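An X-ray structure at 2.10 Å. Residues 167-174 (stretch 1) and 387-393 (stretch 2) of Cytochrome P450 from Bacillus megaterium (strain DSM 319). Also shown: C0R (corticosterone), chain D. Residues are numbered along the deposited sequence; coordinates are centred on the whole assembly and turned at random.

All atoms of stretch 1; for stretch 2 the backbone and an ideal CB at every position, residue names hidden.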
ATOM      1  N   ILE A 167     -12.779   4.853   3.043  1.00 29.59           N
ATOM      2  CA  ILE A 167     -13.264   6.051   2.358  1.00 30.01           C
ATOM      3  C   ILE A 167     -12.108   6.784   1.682  1.00 29.21           C
ATOM      4  O   ILE A 167     -12.179   7.124   0.489  1.00 29.68           O
ATOM      5  CB  ILE A 167     -14.020   6.960   3.341  1.00 30.23           C
ATOM      6  CG1 ILE A 167     -15.364   6.303   3.674  1.00 30.58           C
ATOM      7  CG2 ILE A 167     -14.165   8.402   2.755  1.00 31.66           C
ATOM      8  CD1 ILE A 167     -16.167   7.025   4.758  1.00 34.98           C
ATOM      9  N   ILE A 168     -11.021   7.029   2.428  1.00 28.42           N
ATOM     10  CA  ILE A 168      -9.910   7.825   1.898  1.00 29.43           C
ATOM     11  C   ILE A 168      -9.309   7.182   0.647  1.00 30.05           C
ATOM     12  O   ILE A 168      -8.938   7.885  -0.296  1.00 29.05           O
ATOM     13  CB  ILE A 168      -8.828   8.064   2.973  1.00 29.24           C
ATOM     14  CG1 ILE A 168      -9.364   8.955   4.099  1.00 32.26           C
ATOM     15  CG2 ILE A 168      -7.619   8.744   2.358  1.00 29.89           C
ATOM     16  CD1 ILE A 168      -9.815  10.347   3.632  1.00 32.62           C
ATOM     17  N   VAL A 169      -9.166   5.847   0.614  1.00 28.65           N
ATOM     18  CA  VAL A 169      -8.569   5.238  -0.591  1.00 29.96           C
ATOM     19  C   VAL A 169      -9.623   4.859  -1.638  1.00 30.43           C
ATOM     20  O   VAL A 169      -9.261   4.418  -2.743  1.00 31.05           O
ATOM     21  CB  VAL A 169      -7.673   4.017  -0.264  1.00 30.68           C
ATOM     22  CG1 VAL A 169      -6.512   4.392   0.689  1.00 29.89           C
ATOM     23  CG2 VAL A 169      -8.480   2.850   0.266  1.00 30.58           C
ATOM     24  N   ALA A 170     -10.906   5.043  -1.342  1.00 30.18           N
ATOM     25  CA  ALA A 170     -11.968   4.612  -2.243  1.00 32.16           C
ATOM     26  C   ALA A 170     -11.918   5.338  -3.586  1.00 32.36           C
ATOM     27  O   ALA A 170     -11.613   6.531  -3.675  1.00 31.70           O
ATOM     28  CB  ALA A 170     -13.328   4.823  -1.580  1.00 30.88           C
ATOM     29  N   GLY A 171     -12.139   4.576  -4.642  1.00 33.61           N
ATOM     30  CA  GLY A 171     -12.354   5.117  -5.961  1.00 34.51           C
ATOM     31  C   GLY A 171     -13.830   5.126  -6.302  1.00 37.78           C
ATOM     32  O   GLY A 171     -14.644   4.417  -5.714  1.00 39.35           O
ATOM     33  N   PRO A 172     -14.203   5.945  -7.267  1.00 41.29           N
ATOM     34  CA  PRO A 172     -15.619   6.102  -7.591  1.00 48.69           C
ATOM     35  C   PRO A 172     -16.178   4.898  -8.337  1.00 53.44           C
ATOM     36  O   PRO A 172     -15.462   4.177  -9.035  1.00 52.88           O
ATOM     37  CB  PRO A 172     -15.622   7.352  -8.470  1.00 49.66           C
ATOM     38  CG  PRO A 172     -14.311   7.258  -9.176  1.00 46.04           C
ATOM     39  CD  PRO A 172     -13.342   6.716  -8.170  1.00 39.73           C
ATOM     40  N   SER A 173     -17.471   4.653  -8.165  1.00 58.22           N
ATOM     41  CA  SER A 173     -18.144   3.531  -8.819  1.00 64.99           C
ATOM     42  C   SER A 173     -18.421   3.838 -10.288  1.00 63.93           C
ATOM     43  O   SER A 173     -18.371   2.952 -11.104  1.00 65.46           O
ATOM     44  CB  SER A 173     -19.397   3.097  -8.077  1.00 66.86           C
ATOM     45  OG  SER A 173     -20.093   4.197  -7.553  1.00 70.46           O
ATOM     46  N   ASN A 174     -18.681   5.088 -10.626  1.00 62.82           N
ATOM     47  CA  ASN A 174     -18.826   5.459 -12.020  1.00 68.15           C
ATOM     48  C   ASN A 174     -18.080   6.736 -12.344  1.00 67.02           C
ATOM     49  O   ASN A 174     -17.409   7.300 -11.497  1.00 63.14           O
ATOM     50  CB  ASN A 174     -20.267   5.552 -12.525  1.00 65.90           C
ATOM     51  CG  ASN A 174     -21.253   5.959 -11.483  1.00 66.92           C
ATOM     52  OD1 ASN A 174     -21.369   7.236 -11.290  1.00 68.66           O
ATOM     53  ND2 ASN A 174     -21.961   5.134 -10.923  1.00 63.63           N
ATOM     54  N   UNK A 387     -11.187  -4.703  -4.727  1.00 31.60           N
ATOM     55  CA  UNK A 387     -11.446  -3.413  -4.105  1.00 32.06           C
ATOM     56  C   UNK A 387     -11.704  -2.367  -5.191  1.00 32.05           C
ATOM     57  O   UNK A 387     -11.025  -2.334  -6.226  1.00 30.84           O
ATOM     58  CB  UNK A 387     -10.275  -2.994  -3.214  1.00 32.06           C
ATOM     59  N   UNK A 388     -12.699  -1.515  -4.955  1.00 33.48           N
ATOM     60  CA  UNK A 388     -13.053  -0.438  -5.880  1.00 37.77           C
ATOM     61  C   UNK A 388     -12.162   0.755  -5.552  1.00 34.91           C
ATOM     62  O   UNK A 388     -12.519   1.637  -4.766  1.00 33.54           O
ATOM     63  CB  UNK A 388     -14.535  -0.071  -5.781  1.00 37.77           C
ATOM     64  N   UNK A 389     -10.987   0.791  -6.173  1.00 33.76           N
ATOM     65  CA  UNK A 389      -9.995   1.788  -5.813  1.00 32.65           C
ATOM     66  C   UNK A 389      -8.974   1.869  -6.925  1.00 32.95           C
ATOM     67  O   UNK A 389      -8.676   0.869  -7.574  1.00 31.99           O
ATOM     68  CB  UNK A 389      -9.328   1.457  -4.476  1.00 32.65           C
ATOM     69  N   UNK A 390      -8.459   3.071  -7.164  1.00 32.97           N
ATOM     70  CA  UNK A 390      -7.256   3.191  -7.981  1.00 34.75           C
ATOM     71  C   UNK A 390      -6.011   3.373  -7.129  1.00 34.28           C
ATOM     72  O   UNK A 390      -4.907   3.196  -7.633  1.00 34.09           O
ATOM     73  CB  UNK A 390      -7.393   4.362  -8.956  1.00 34.75           C
ATOM     74  N   UNK A 391      -6.159   3.713  -5.843  1.00 34.70           N
ATOM     75  CA  UNK A 391      -4.996   3.870  -4.993  1.00 35.97           C
ATOM     76  C   UNK A 391      -4.479   2.528  -4.456  1.00 39.68           C
ATOM     77  O   UNK A 391      -3.271   2.412  -4.179  1.00 33.86           O
ATOM     78  CB  UNK A 391      -5.333   4.804  -3.829  1.00 35.97           C
ATOM     79  N   UNK A 392      -5.343   1.509  -4.325  1.00 33.39           N
ATOM     80  CA  UNK A 392      -4.896   0.193  -3.873  1.00 31.67           C
ATOM     81  C   UNK A 392      -5.470  -0.905  -4.764  1.00 29.98           C
ATOM     82  O   UNK A 392      -6.481  -0.736  -5.440  1.00 30.56           O
ATOM     83  CB  UNK A 392      -5.302  -0.040  -2.416  1.00 31.67           C
ATOM     84  N   UNK A 393      -4.801  -2.051  -4.742  1.00 27.18           N
ATOM     85  CA  UNK A 393      -5.098  -3.153  -5.640  1.00 27.34           C
ATOM     86  C   UNK A 393      -5.188  -4.427  -4.795  1.00 25.92           C
ATOM     87  O   UNK A 393      -4.209  -4.855  -4.177  1.00 24.17           O
ATOM     88  CB  UNK A 393      -4.040  -3.280  -6.738  1.00 27.34           C
TER
HETATM   89  C1  C0R D 502       0.075   4.703  -0.401  1.00 33.03           C
HETATM   90  C2  C0R D 502       1.081   3.626   0.044  1.00 31.25           C
HETATM   91  C3  C0R D 502       1.384   3.577   1.613  1.00 29.40           C
HETATM   92  C4  C0R D 502       0.228   4.129   2.585  1.00 34.16           C
HETATM   93  C5  C0R D 502      -0.983   4.830   1.967  1.00 34.29           C
HETATM   94  C6  C0R D 502      -2.156   5.323   2.910  1.00 34.55           C
HETATM   95  C7  C0R D 502      -2.531   6.860   2.531  1.00 37.48           C
HETATM   96  C8  C0R D 502      -2.791   7.027   1.046  1.00 37.78           C
HETATM   97  C9  C0R D 502      -1.618   6.480   0.124  1.00 36.67           C
HETATM   98  C10 C0R D 502      -1.126   5.019   0.425  1.00 35.49           C
HETATM   99  C11 C0R D 502      -1.986   6.787  -1.412  1.00 37.60           C
HETATM  100  C12 C0R D 502      -2.366   8.373  -1.630  1.00 41.16           C
HETATM  101  C13 C0R D 502      -3.492   8.873  -0.751  1.00 41.67           C
HETATM  102  C14 C0R D 502      -3.118   8.514   0.806  1.00 40.55           C
HETATM  103  C15 C0R D 502      -4.162   8.980   1.488  1.00 40.87           C
HETATM  104  C16 C0R D 502      -4.513  10.371   0.742  1.00 40.73           C
HETATM  105  C17 C0R D 502      -3.627  10.222  -0.703  1.00 45.39           C
HETATM  106  C18 C0R D 502      -4.848   8.208  -1.164  1.00 40.23           C
HETATM  107  C19 C0R D 502      -2.201   3.964   0.079  1.00 34.41           C
HETATM  108  C20 C0R D 502      -4.361  10.910  -1.887  1.00 51.02           C
HETATM  109  C21 C0R D 502      -3.614  11.767  -2.921  1.00 53.95           C
HETATM  110  O1  C0R D 502       2.357   3.066   2.157  1.00 29.12           O
HETATM  111  O2  C0R D 502      -3.001   6.028  -1.810  1.00 36.62           O
HETATM  112  O3  C0R D 502      -5.575  10.779  -2.003  1.00 50.49           O
HETATM  113  O4  C0R D 502      -4.542  12.068  -3.959  1.00 53.69           O

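Position 387 enters the segment with its ideal CB more than 5.5 Å from any atom of stretch 1, so the visible atoms hardly restrict it. The residue is I387, which makes no contact across the interface.

At position 388 the CA-to-CB bond runs sideways, its ideal CB 4.5 Å from G171 O, beside the P172-S173 segment. The backbone does the fixed work here: G171 N donates to the carbonyl O of 388 over 3.0 Å, at a nearly straight 163°. A long side chain, polar or aliphatic, could run along this segment. The residue is E388; its chain extends through two t rotamers, passes P172 (CG to P172 O, 4.1 Å) and brings OE1 to 3.4 Å from S173 CB. S173 is poorly ordered, so this outer contact is less sharply defined than the backbone bond.

Position 389 lies closest to G171, the two CA atoms 4.1 Å apart. A CB on G171 would point toward stretch 2 and fall 3.2 Å from the CA of 389, a tight approach that glycine avoids. The ideal CB of 389 points sideways, 3.4 Å from V169 O, a carbonyl at the end of the helix. A small side chain fits, and one with a donor fits best: serine, threonine or cysteine are all plausible. The residue is S389, chi1 t, whose OG donates to V169 O at 2.8 Å. The same OG accepts from the backbone N of 392 (3.0 Å) and, weakly, from the N of 391 (3.0 Å), so one hydroxyl ties the 389-392 backbone to the end of the helix.

Position 390 has its ideal CB beyond 5.5 Å of stretch 1, and many residues would serve. It is T390; its backbone N donates to a water at 2.7 Å, which in turn donates to V169 O at 3.1 Å.

Position 391 points toward stretch 1, with its ideal CB 4.1 Å from V169 O and the steroid nearby. An apolar side chain, aliphatic or aromatic, would suit this space between helix end and ligand. F391 occupies it: CB packs 4.3 Å from V169 CB, the ring edge meets V169 O (CD2 to O, 3.6 Å), and corticosterone C18 lies over one face. F391 CB also approaches the ligand's O2 at 3.3 Å.

Position 392 points sideways, its ideal CB 5.1 Å from V169 CG2, which favours a modest aliphatic group such as valine, leucine or isoleucine. V392 brings its CG2 to 4.2 Å from V169 CG2.

Position 393 is out of reach, and stretch 1 sets no preference; Y393 hydrogen-bonds through OH elsewhere in the structure.

Stretch 2 (387-393) IESTFVY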
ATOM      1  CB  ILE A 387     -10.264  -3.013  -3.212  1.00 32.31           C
ATOM      2  CG1 ILE A 387     -10.097  -4.032  -2.063  1.00 30.91           C
ATOM      3  CG2 ILE A 387     -10.498  -1.589  -2.651  1.00 31.81           C
ATOM      4  CD1 ILE A 387      -8.652  -4.176  -1.492  1.00 29.88           C
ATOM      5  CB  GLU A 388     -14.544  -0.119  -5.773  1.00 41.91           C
ATOM      6  CG  GLU A 388     -15.078   0.730  -6.904  1.00 56.21           C
ATOM      7  CD  GLU A 388     -16.583   0.583  -7.086  1.00 65.89           C
ATOM      8  OE1 GLU A 388     -17.342   1.163  -6.271  1.00 59.69           O
ATOM      9  OE2 GLU A 388     -17.001  -0.122  -8.040  1.00 64.38           O
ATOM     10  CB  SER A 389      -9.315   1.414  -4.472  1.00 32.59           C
ATOM     11  OG  SER A 389      -8.206   2.236  -4.167  1.00 32.79           O
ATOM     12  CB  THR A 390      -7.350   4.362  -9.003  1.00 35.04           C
ATOM     13  OG1 THR A 390      -7.137   5.611  -8.359  1.00 37.22           O
ATOM     14  CG2 THR A 390      -8.658   4.405  -9.663  1.00 35.67           C
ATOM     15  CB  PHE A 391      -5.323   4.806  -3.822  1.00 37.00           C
ATOM     16  CG  PHE A 391      -5.628   6.215  -4.219  1.00 38.54           C
ATOM     17  CD1 PHE A 391      -4.669   7.017  -4.819  1.00 40.72           C
ATOM     18  CD2 PHE A 391      -6.874   6.763  -3.933  1.00 42.95           C
ATOM     19  CE1 PHE A 391      -4.960   8.351  -5.140  1.00 45.39           C
ATOM     20  CE2 PHE A 391      -7.172   8.086  -4.251  1.00 41.10           C
ATOM     21  CZ  PHE A 391      -6.221   8.879  -4.852  1.00 44.40           C
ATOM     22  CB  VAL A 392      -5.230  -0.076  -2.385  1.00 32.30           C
ATOM     23  CG1 VAL A 392      -4.558   0.957  -1.525  1.00 33.72           C
ATOM     24  CG2 VAL A 392      -6.732  -0.102  -2.143  1.00 31.11           C
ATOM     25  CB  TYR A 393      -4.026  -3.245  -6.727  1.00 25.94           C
ATOM     26  CG  TYR A 393      -4.138  -4.509  -7.549  1.00 25.89           C
ATOM     27  CD1 TYR A 393      -4.974  -4.569  -8.649  1.00 26.86           C
ATOM     28  CD2 TYR A 393      -3.416  -5.647  -7.221  1.00 25.34           C
ATOM     29  CE1 TYR A 393      -5.087  -5.746  -9.426  1.00 27.23           C
ATOM     30  CE2 TYR A 393      -3.515  -6.824  -7.994  1.00 26.48           C
ATOM     31  CZ  TYR A 393      -4.354  -6.854  -9.093  1.00 27.86           C
ATOM     32  OH  TYR A 393      -4.468  -8.024  -9.824  1.00 28.92           O
TER
HETATM   33  O   HOH W   1      -9.118   5.251  -5.725  1.00 34.55           O
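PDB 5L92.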